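Single-strand DNA-binding protein (Agrobacterium tumefaciens, PDB 3BTP) binds single-stranded but not double-stranded DNA, whatever its nucleotide sequence, and mediates nuclear uptake of the single-stranded T-DNA copy during crown gall transformation. Local coordinates at residues A[212-217]-A[250-255]; A[117-122]-A[143-148]; A[243-248]-A[308-313]. All blocks are in the same frame, centred on the assembly; numbering follows the deposited sequence.

Contact 1 (A[212-217]-A[250-255])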
loop_
_atom_site.group_PDB
_atom_site.type_symbol
_atom_site.label_atom_id
_atom_site.label_comp_id
_atom_site.label_asym_id
_atom_site.label_seq_id
_atom_site.Cartn_x
_atom_site.Cartn_y
_atom_site.Cartn_z
ATOM N N ASP A 212 25.251 5.514 4.321
ATOM C CA ASP A 212 24.702 6.836 3.936
ATOM C C ASP A 212 23.211 6.750 3.634
ATOM O O ASP A 212 22.761 5.799 3.089
ATOM C CB ASP A 212 25.459 7.442 2.742
ATOM C CG ASP A 212 26.886 7.921 3.122
ATOM O OD1 ASP A 212 27.302 7.859 4.312
ATOM O OD2 ASP A 212 27.602 8.339 2.201
ATOM N N ILE A 213 22.487 7.805 3.978
ATOM C CA ILE A 213 21.031 7.886 3.835
ATOM C C ILE A 213 20.628 8.559 2.519
ATOM O O ILE A 213 19.658 8.108 1.854
ATOM C CB ILE A 213 20.402 8.600 5.055
ATOM C CG1 ILE A 213 20.668 7.818 6.324
ATOM C CG2 ILE A 213 18.936 8.613 4.894
ATOM C CD1 ILE A 213 20.782 8.634 7.599
ATOM N N PHE A 214 21.410 9.580 2.114
ATOM C CA PHE A 214 21.239 10.301 0.825
ATOM C C PHE A 214 19.971 11.109 0.785
ATOM O O PHE A 214 19.318 11.256 -0.277
ATOM C CB PHE A 214 21.333 9.372 -0.420
ATOM C CG PHE A 214 22.584 8.534 -0.465
ATOM C CD1 PHE A 214 23.825 9.125 -0.740
ATOM C CD2 PHE A 214 22.526 7.146 -0.252
ATOM C CE1 PHE A 214 24.980 8.344 -0.781
ATOM C CE2 PHE A 214 23.673 6.359 -0.292
ATOM C CZ PHE A 214 24.900 6.952 -0.564
ATOM N N TYR A 215 19.651 11.698 1.923
ATOM C CA TYR A 215 18.489 12.557 2.049
ATOM C C TYR A 215 18.757 14.003 1.567
ATOM O O TYR A 215 17.802 14.797 1.448
ATOM C CB TYR A 215 18.008 12.578 3.486
ATOM C CG TYR A 215 19.046 13.134 4.416
ATOM C CD1 TYR A 215 19.187 14.514 4.588
ATOM C CD2 TYR A 215 19.937 12.288 5.093
ATOM C CE1 TYR A 215 20.186 15.050 5.436
ATOM C CE2 TYR A 215 20.891 12.791 5.933
ATOM C CZ TYR A 215 21.023 14.174 6.108
ATOM O OH TYR A 215 21.996 14.702 6.969
ATOM N N GLN A 216 20.031 14.349 1.342
ATOM C CA GLN A 216 20.448 15.732 0.926
ATOM C C GLN A 216 19.804 16.141 -0.370
ATOM O O GLN A 216 19.855 15.392 -1.346
ATOM C CB GLN A 216 21.999 15.887 0.841
ATOM C CG GLN A 216 22.755 15.745 2.202
ATOM C CD GLN A 216 23.020 14.292 2.695
ATOM O OE1 GLN A 216 22.663 13.322 2.051
ATOM N NE2 GLN A 216 23.631 14.170 3.881
ATOM N N THR A 217 19.178 17.320 -0.357
ATOM C CA THR A 217 18.477 17.864 -1.546
ATOM C C THR A 217 19.483 18.582 -2.469
ATOM O O THR A 217 20.570 18.967 -2.041
ATOM C CB THR A 217 17.290 18.808 -1.196
ATOM O OG1 THR A 217 17.780 19.927 -0.481
ATOM C CG2 THR A 217 16.246 18.123 -0.297
ATOM N N TYR A 250 17.329 15.008 -5.393
ATOM C CA TYR A 250 18.319 14.633 -4.409
ATOM C C TYR A 250 19.668 15.068 -4.941
ATOM O O TYR A 250 19.890 14.991 -6.142
ATOM C CB TYR A 250 18.315 13.096 -4.201
ATOM C CG TYR A 250 17.090 12.531 -3.523
ATOM C CD1 TYR A 250 16.949 12.612 -2.162
ATOM C CD2 TYR A 250 16.050 11.908 -4.263
ATOM C CE1 TYR A 250 15.821 12.080 -1.518
ATOM C CE2 TYR A 250 14.900 11.368 -3.611
ATOM C CZ TYR A 250 14.829 11.455 -2.247
ATOM O OH TYR A 250 13.735 10.964 -1.563
ATOM N N GLU A 251 20.566 15.497 -4.046
ATOM C CA GLU A 251 21.941 15.781 -4.402
ATOM C C GLU A 251 22.653 14.548 -5.016
ATOM O O GLU A 251 23.449 14.697 -5.915
ATOM C CB GLU A 251 22.711 16.222 -3.179
ATOM C CG GLU A 251 24.203 16.393 -3.514
ATOM C CD GLU A 251 25.006 17.063 -2.436
ATOM O OE1 GLU A 251 24.461 17.360 -1.329
ATOM O OE2 GLU A 251 26.220 17.303 -2.700
ATOM N N HIS A 252 22.407 13.347 -4.496
ATOM C CA HIS A 252 22.965 12.087 -5.033
ATOM C C HIS A 252 21.832 11.272 -5.638
ATOM O O HIS A 252 21.189 10.415 -4.955
ATOM C CB HIS A 252 23.640 11.318 -3.887
ATOM C CG HIS A 252 24.647 12.142 -3.138
ATOM N ND1 HIS A 252 24.393 12.687 -1.888
ATOM C CD2 HIS A 252 25.916 12.500 -3.457
ATOM C CE1 HIS A 252 25.455 13.363 -1.483
ATOM N NE2 HIS A 252 26.395 13.259 -2.416
ATOM N N GLN A 253 21.538 11.567 -6.888
ATOM C CA GLN A 253 20.366 11.044 -7.535
ATOM C C GLN A 253 20.370 9.539 -7.706
ATOM O O GLN A 253 19.358 8.929 -7.497
ATOM C CB GLN A 253 20.119 11.688 -8.892
ATOM C CG GLN A 253 19.939 13.221 -8.892
ATOM C CD GLN A 253 19.103 13.653 -10.124
ATOM O OE1 GLN A 253 17.845 13.860 -10.028
ATOM N NE2 GLN A 253 19.760 13.730 -11.277
ATOM N N PHE A 254 21.473 8.949 -8.126
ATOM C CA PHE A 254 21.495 7.514 -8.365
ATOM C C PHE A 254 21.311 6.754 -7.033
ATOM O O PHE A 254 20.452 5.909 -6.936
ATOM C CB PHE A 254 22.772 7.046 -9.089
ATOM C CG PHE A 254 22.835 5.544 -9.226
ATOM C CD1 PHE A 254 21.855 4.849 -9.925
ATOM C CD2 PHE A 254 23.832 4.827 -8.619
ATOM C CE1 PHE A 254 21.887 3.441 -9.979
ATOM C CE2 PHE A 254 23.856 3.448 -8.678
ATOM C CZ PHE A 254 22.904 2.779 -9.378
ATOM N N GLN A 255 22.099 7.098 -6.021
ATOM C CA GLN A 255 22.082 6.481 -4.727
ATOM C C GLN A 255 20.799 6.645 -3.980
ATOM O O GLN A 255 20.472 5.770 -3.192
ATOM C CB GLN A 255 23.168 7.059 -3.860
ATOM C CG GLN A 255 24.555 6.607 -4.215
ATOM C CD GLN A 255 25.210 7.559 -5.185
ATOM O OE1 GLN A 255 24.637 8.578 -5.543
ATOM N NE2 GLN A 255 26.406 7.209 -5.650
HETATM O O HOH W 1 20.824 12.926 -1.815
#
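Phe214 turns one ring face to Gln255 and its CD1 edge to His252, and covers more area here than any other residue of the two segments. CB of Gln255 lies 3.5 Å from the Phe214 ring centroid and almost exactly on the ring normal, a CH-pi contact; CG of Gln255 follows near CZ and CE1. The opposite face is backed by CB of Asp212, offset toward the rim. His252 makes an offset edge-to-face pair, presenting its face to the edge of Phe214, with CD1 of Phe214 3.8 Å from ND1 of His252 and the planes at 69°. Glu251 CG sits over the centre of one His252 face.

The backbones are joined directly and through a water. Glu251 N donates a fairly straight hydrogen bond (165°) to Gln216 O at 2.8 Å. A water donates to Phe214 O and Gln216 O, 2.7 Å from each, and accepts from His252 N, tying three backbone groups across the gap. Tyr250 slides its ring in beside them, CD1 3.3 Å from Phe214 O.

This is plain packing of the loop after helix 186-206 on that before strand 263-266, with one isolated beta bridge, Thr217 with Tyr250. Further out, they pack on helix 162-167 and strand 149-153: Phe214 rests on Pro162 and Arg150, and Tyr250 on Pro163 and Leu164. Arg150 also binds Asp212 O, which ties the 212-217 loop to that strand.

Contact 2 (A[117-122]-A[143-148])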
loop_
_atom_site.group_PDB
_atom_site.type_symbol
_atom_site.label_atom_id
_atom_site.label_comp_id
_atom_site.label_asym_id
_atom_site.label_seq_id
_atom_site.Cartn_x
_atom_site.Cartn_y
_atom_site.Cartn_z
ATOM N N TYR A 117 18.439 -7.289 0.700
ATOM C CA TYR A 117 18.851 -6.155 -0.110
ATOM C C TYR A 117 19.325 -6.568 -1.501
ATOM O O TYR A 117 19.688 -7.746 -1.752
ATOM C CB TYR A 117 19.796 -5.135 0.625
ATOM C CG TYR A 117 21.225 -5.644 0.833
ATOM C CD1 TYR A 117 22.186 -5.538 -0.196
ATOM C CD2 TYR A 117 21.589 -6.287 2.042
ATOM C CE1 TYR A 117 23.484 -6.025 -0.039
ATOM C CE2 TYR A 117 22.885 -6.739 2.236
ATOM C CZ TYR A 117 23.823 -6.624 1.186
ATOM O OH TYR A 117 25.083 -7.109 1.366
ATOM N N ILE A 118 19.249 -5.586 -2.398
ATOM C CA ILE A 118 19.774 -5.655 -3.729
ATOM C C ILE A 118 20.714 -4.434 -3.921
ATOM O O ILE A 118 20.367 -3.313 -3.544
ATOM C CB ILE A 118 18.637 -5.616 -4.775
ATOM C CG1 ILE A 118 17.611 -6.763 -4.563
ATOM C CG2 ILE A 118 19.194 -5.618 -6.192
ATOM C CD1 ILE A 118 16.359 -6.616 -5.367
ATOM N N LEU A 119 21.890 -4.656 -4.517
ATOM C CA LEU A 119 22.820 -3.568 -4.854
ATOM C C LEU A 119 22.680 -3.230 -6.309
ATOM O O LEU A 119 22.859 -4.108 -7.169
ATOM C CB LEU A 119 24.301 -3.978 -4.570
ATOM C CG LEU A 119 24.651 -4.039 -3.063
ATOM C CD1 LEU A 119 26.176 -4.185 -2.925
ATOM C CD2 LEU A 119 24.157 -2.779 -2.215
ATOM N N VAL A 120 22.311 -1.984 -6.604
ATOM C CA VAL A 120 22.140 -1.600 -8.012
ATOM C C VAL A 120 23.290 -0.711 -8.461
ATOM O O VAL A 120 23.730 0.163 -7.725
ATOM C CB VAL A 120 20.783 -0.887 -8.315
ATOM C CG1 VAL A 120 20.579 -0.739 -9.854
ATOM C CG2 VAL A 120 19.599 -1.644 -7.657
ATOM N N ARG A 121 23.740 -0.927 -9.691
ATOM C CA ARG A 121 24.794 -0.091 -10.284
ATOM C C ARG A 121 24.456 0.358 -11.685
ATOM O O ARG A 121 23.705 -0.310 -12.398
ATOM C CB ARG A 121 26.156 -0.810 -10.247
ATOM C CG ARG A 121 26.194 -2.024 -11.110
ATOM C CD ARG A 121 27.217 -3.079 -10.586
ATOM N NE ARG A 121 27.235 -4.233 -11.506
ATOM C CZ ARG A 121 26.627 -5.413 -11.301
ATOM N NH1 ARG A 121 25.907 -5.649 -10.186
ATOM N NH2 ARG A 121 26.697 -6.352 -12.234
ATOM N N GLN A 122 24.969 1.523 -12.054
ATOM C CA GLN A 122 24.853 2.050 -13.428
ATOM C C GLN A 122 25.934 1.436 -14.341
ATOM O O GLN A 122 27.110 1.426 -14.019
ATOM C CB GLN A 122 24.978 3.569 -13.421
ATOM C CG GLN A 122 23.785 4.280 -12.787
ATOM C CD GLN A 122 23.917 5.809 -12.866
ATOM O OE1 GLN A 122 24.843 6.377 -12.316
ATOM N NE2 GLN A 122 22.980 6.468 -13.561
ATOM N N ALA A 143 32.821 1.952 0.307
ATOM C CA ALA A 143 32.741 2.759 -0.921
ATOM C C ALA A 143 31.739 2.181 -1.949
ATOM O O ALA A 143 30.918 2.902 -2.544
ATOM C CB ALA A 143 34.164 2.890 -1.573
ATOM N N GLU A 144 31.889 0.887 -2.213
ATOM C CA GLU A 144 30.957 0.194 -3.073
ATOM C C GLU A 144 29.485 0.298 -2.556
ATOM O O GLU A 144 28.574 0.711 -3.289
ATOM C CB GLU A 144 31.391 -1.260 -3.281
ATOM C CG GLU A 144 30.425 -1.869 -4.340
ATOM C CD GLU A 144 30.669 -3.327 -4.702
ATOM O OE1 GLU A 144 31.809 -3.886 -4.483
ATOM O OE2 GLU A 144 29.684 -3.874 -5.260
ATOM N N PHE A 145 29.278 -0.033 -1.290
ATOM C CA PHE A 145 27.972 0.185 -0.596
ATOM C C PHE A 145 27.457 1.612 -0.777
ATOM O O PHE A 145 26.301 1.797 -1.168
ATOM C CB PHE A 145 28.046 -0.167 0.898
ATOM C CG PHE A 145 28.023 -1.671 1.209
ATOM C CD1 PHE A 145 26.978 -2.489 0.731
ATOM C CD2 PHE A 145 28.990 -2.249 2.089
ATOM C CE1 PHE A 145 26.902 -3.795 1.055
ATOM C CE2 PHE A 145 28.961 -3.628 2.433
ATOM C CZ PHE A 145 27.906 -4.423 1.899
ATOM N N ASN A 146 28.286 2.628 -0.501
ATOM C CA ASN A 146 27.892 4.035 -0.650
ATOM C C ASN A 146 27.744 4.600 -2.043
ATOM O O ASN A 146 27.182 5.704 -2.198
ATOM C CB ASN A 146 28.753 4.965 0.195
ATOM C CG ASN A 146 28.420 4.862 1.723
ATOM O OD1 ASN A 146 29.293 5.054 2.557
ATOM N ND2 ASN A 146 27.162 4.525 2.063
ATOM N N ALA A 147 28.237 3.889 -3.053
ATOM C CA ALA A 147 28.183 4.301 -4.476
ATOM C C ALA A 147 27.037 3.644 -5.199
ATOM O O ALA A 147 26.624 4.119 -6.262
ATOM C CB ALA A 147 29.471 3.884 -5.207
ATOM N N SER A 148 26.592 2.490 -4.675
ATOM C CA SER A 148 25.409 1.774 -5.204
ATOM C C SER A 148 24.114 2.475 -4.814
ATOM O O SER A 148 24.053 3.146 -3.766
ATOM C CB SER A 148 25.343 0.322 -4.650
ATOM O OG SER A 148 26.529 -0.353 -4.971
#
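Leu119 and Tyr117 of strand 117-124 meet Phe145 and Ser148 where helix 142-147 packs on a four-stranded antiparallel sheet. This helix belongs to a beta-alpha-beta crossover: it links strand 127-132 to strand 149-153, which flank strand 117-124 and run parallel to each other. Unlike the helix of the classic unit, this short one lies across the strand: the short segments of strand and helix cross at 78°, with their axes 8.9 Å apart at closest.

Leu119 points at the helix and divides its two methyls. CD1 lies 4.1 Å from Phe145 CE1 and reaches the neighbourhood of the Glu144 carboxylate, while CD2 touches both Phe145 CD1 and Ser148 CB, the latter at 4.1 Å. Tyr117 comes in almost perpendicular to Phe145. Its hydroxyl oxygen OH lies in the plane of the phenylalanine ring, at the edge, 3.8 Å from CE1. These are van der Waals contacts, and no hydrogen bond spans the two segments.

Val120 points away from the helix and its side chain packs on Phe274 of strand 272-275, yet its carbonyl O comes within 3.4 Å of Ser148 CA. That approach falls just where the chain leaves the helix for strand 149-153, whose Cys149 pairs with the Val120 backbone. The helix end closes on itself through Glu144 O, which accepts from Ser148 N, from Ala147 N and from the Ser148 hydroxyl; this last donor, OG, set beside its own backbone N (chi1 -57°), is 2.9 Å from Glu144 O and stands above its carbonyl plane.

Contact 3 (A[243-248]-A[308-313])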
loop_
_atom_site.group_PDB
_atom_site.type_symbol
_atom_site.label_atom_id
_atom_site.label_comp_id
_atom_site.label_asym_id
_atom_site.label_seq_id
_atom_site.Cartn_x
_atom_site.Cartn_y
_atom_site.Cartn_z
ATOM N N ARG A 243 10.516 10.476 -20.946
ATOM C CA ARG A 243 10.767 11.071 -19.612
ATOM C C ARG A 243 10.117 10.276 -18.483
ATOM O O ARG A 243 9.121 9.593 -18.693
ATOM C CB ARG A 243 10.059 12.427 -19.591
ATOM C CG ARG A 243 10.733 13.373 -20.506
ATOM C CD ARG A 243 10.473 14.762 -20.057
ATOM N NE ARG A 243 9.050 15.054 -19.893
ATOM C CZ ARG A 243 8.662 16.279 -19.578
ATOM N NH1 ARG A 243 9.648 17.230 -19.408
ATOM N NH2 ARG A 243 7.349 16.532 -19.461
ATOM N N ARG A 244 10.612 10.440 -17.266
ATOM C CA ARG A 244 9.890 9.907 -16.135
ATOM C C ARG A 244 9.752 10.913 -14.996
ATOM O O ARG A 244 10.732 11.539 -14.555
ATOM C CB ARG A 244 10.579 8.652 -15.602
ATOM C CG ARG A 244 10.593 7.447 -16.491
ATOM C CD ARG A 244 9.228 6.752 -16.672
ATOM N NE ARG A 244 9.527 5.586 -17.525
ATOM C CZ ARG A 244 9.687 5.614 -18.871
ATOM N NH1 ARG A 244 9.550 6.769 -19.574
ATOM N NH2 ARG A 244 9.978 4.478 -19.543
ATOM N N GLU A 245 8.545 11.024 -14.471
ATOM C CA GLU A 245 8.297 11.950 -13.367
ATOM C C GLU A 245 8.896 11.456 -12.015
ATOM O O GLU A 245 8.835 10.279 -11.709
ATOM C CB GLU A 245 6.815 12.174 -13.232
ATOM C CG GLU A 245 6.533 13.459 -12.579
ATOM C CD GLU A 245 5.064 13.651 -12.335
ATOM O OE1 GLU A 245 4.249 13.142 -13.155
ATOM O OE2 GLU A 245 4.724 14.294 -11.310
ATOM N N ILE A 246 9.474 12.364 -11.220
ATOM C CA ILE A 246 9.959 12.004 -9.867
ATOM C C ILE A 246 9.332 12.952 -8.860
ATOM O O ILE A 246 8.792 13.998 -9.243
ATOM C CB ILE A 246 11.537 11.973 -9.746
ATOM C CG1 ILE A 246 12.083 13.369 -9.996
ATOM C CG2 ILE A 246 12.128 10.850 -10.691
ATOM C CD1 ILE A 246 13.584 13.512 -9.977
ATOM N N GLN A 247 9.456 12.584 -7.584
ATOM C CA GLN A 247 8.896 13.242 -6.429
ATOM C C GLN A 247 9.823 14.337 -5.808
ATOM O O GLN A 247 9.354 15.366 -5.284
ATOM C CB GLN A 247 8.582 12.084 -5.429
ATOM C CG GLN A 247 7.558 12.376 -4.411
ATOM C CD GLN A 247 6.284 12.961 -5.013
ATOM O OE1 GLN A 247 5.905 12.692 -6.175
ATOM N NE2 GLN A 247 5.632 13.729 -4.246
ATOM N N LYS A 248 11.135 14.145 -5.907
ATOM C CA LYS A 248 12.072 14.923 -5.134
ATOM C C LYS A 248 13.409 14.877 -5.823
ATOM O O LYS A 248 13.777 13.800 -6.376
ATOM C CB LYS A 248 12.236 14.326 -3.746
ATOM C CG LYS A 248 13.214 15.059 -2.860
ATOM C CD LYS A 248 12.966 14.654 -1.417
ATOM C CE LYS A 248 13.989 15.225 -0.460
ATOM N NZ LYS A 248 13.339 15.059 0.894
ATOM N N LYS A 308 8.162 0.383 -10.273
ATOM C CA LYS A 308 8.628 1.604 -9.657
ATOM C C LYS A 308 7.589 2.695 -9.447
ATOM O O LYS A 308 6.767 2.988 -10.320
ATOM C CB LYS A 308 9.722 2.201 -10.502
ATOM C CG LYS A 308 10.432 3.175 -9.680
ATOM C CD LYS A 308 11.716 3.638 -10.285
ATOM C CE LYS A 308 11.584 5.098 -10.603
ATOM N NZ LYS A 308 12.934 5.664 -10.182
ATOM N N SER A 309 7.675 3.294 -8.289
ATOM C CA SER A 309 6.861 4.407 -7.935
ATOM C C SER A 309 7.622 5.704 -8.327
ATOM O O SER A 309 8.863 5.683 -8.490
ATOM C CB SER A 309 6.564 4.270 -6.416
ATOM O OG SER A 309 6.109 5.465 -5.873
ATOM N N LYS A 310 6.923 6.812 -8.523
ATOM C CA LYS A 310 7.645 8.119 -8.732
ATOM C C LYS A 310 8.617 8.507 -7.637
ATOM O O LYS A 310 9.539 9.314 -7.852
ATOM C CB LYS A 310 6.675 9.275 -8.947
ATOM C CG LYS A 310 5.953 9.112 -10.283
ATOM C CD LYS A 310 4.651 9.888 -10.309
ATOM C CE LYS A 310 3.673 9.119 -11.206
ATOM N NZ LYS A 310 3.991 9.458 -12.652
ATOM N N SER A 311 8.459 7.897 -6.476
ATOM C CA SER A 311 9.342 8.156 -5.356
ATOM C C SER A 311 10.668 7.397 -5.435
ATOM O O SER A 311 11.717 7.751 -4.786
ATOM C CB SER A 311 8.594 7.869 -4.060
ATOM O OG SER A 311 8.336 6.463 -3.987
ATOM N N GLY A 312 10.659 6.329 -6.194
ATOM C CA GLY A 312 11.825 5.488 -6.161
ATOM C C GLY A 312 11.562 4.115 -5.590
ATOM O O GLY A 312 12.299 3.205 -5.890
ATOM N N ILE A 313 10.492 3.953 -4.818
ATOM C CA ILE A 313 10.084 2.643 -4.326
ATOM C C ILE A 313 9.697 1.677 -5.439
ATOM O O ILE A 313 8.937 2.000 -6.305
ATOM C CB ILE A 313 8.916 2.726 -3.265
ATOM C CG1 ILE A 313 9.225 3.766 -2.177
ATOM C CG2 ILE A 313 8.524 1.327 -2.725
ATOM C CD1 ILE A 313 8.031 4.047 -1.371
#
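Lys310 lays its side chain obliquely across that of Glu245, with its root over the Glu245 backbone and its amine near the carboxylate. Lys310 CG rests 3.4 Å from Glu245 O, and CB is close behind. The lysine chain bends at chi3 and chi4, and NZ ends 4.0 Å from Glu245 CB. The glutamate, by contrast, is extended: its CG is anti to the backbone N (chi1 -156°), and OE1 ends 3.7 Å from Lys310 NZ. This is a long salt bridge, and the same amine has a second, weak ion pair with Glu334, so its charge is probably shared between two distant carboxylates.

The Lys310 carbonyl meets Ile246 and Gln247, the two residues after Glu245. Its O accepts a weak hydrogen bond from Gln247 N at 3.3 Å, bent to 132° at the hydrogen, and also lies 3.4 Å from Ile246 CA in a CA-H...O contact. Ile246 sends the rest of its side chain off to Ile236 of strand 235-237. Gln247 points toward the loop, placing its CB 4.0 Å from Ser311 CA. Ser311 OG itself turns to an acidic side chain on the chain of another protein, which also packs its backbone on Gln247, so the edge of this contact lies at a protein interface.

The segment 308-313 joins strands 304-308 and 314-316. Gly312 N bonds to Ser309 O at 3.0 Å, and Ser309 N to Ile313 O at 2.7 Å. With Gly312 at positive phi (115°), this is the pattern of a beta-hairpin loop made of a type I turn with a G1 beta bulge, docked here against the end of strand 243-245.

Contact 2 is the buried one, a helix laid on a sheet by van der Waals contacts, with no hydrogen bond between segments. Contact 1 joins two irregular loops, contact 3 the end of strand 243-245 and a hairpin loop, both partly buried. The first relies on an aromatic ring and direct and water-bridged backbone bonds, the third on a long salt bridge and a weak backbone bond. Contacts 1 and 2 touch: Gln255 NE2 makes a weak hydrogen bond to Ala147 O, and Phe254 CZ abuts Val120 O. Contact 3 meets contact 1 through Thr217 and Lys248, and both pack on Leu164 of helix 162-167. Contacts 2 and 3 stay about 9 Å apart at their nearest atoms.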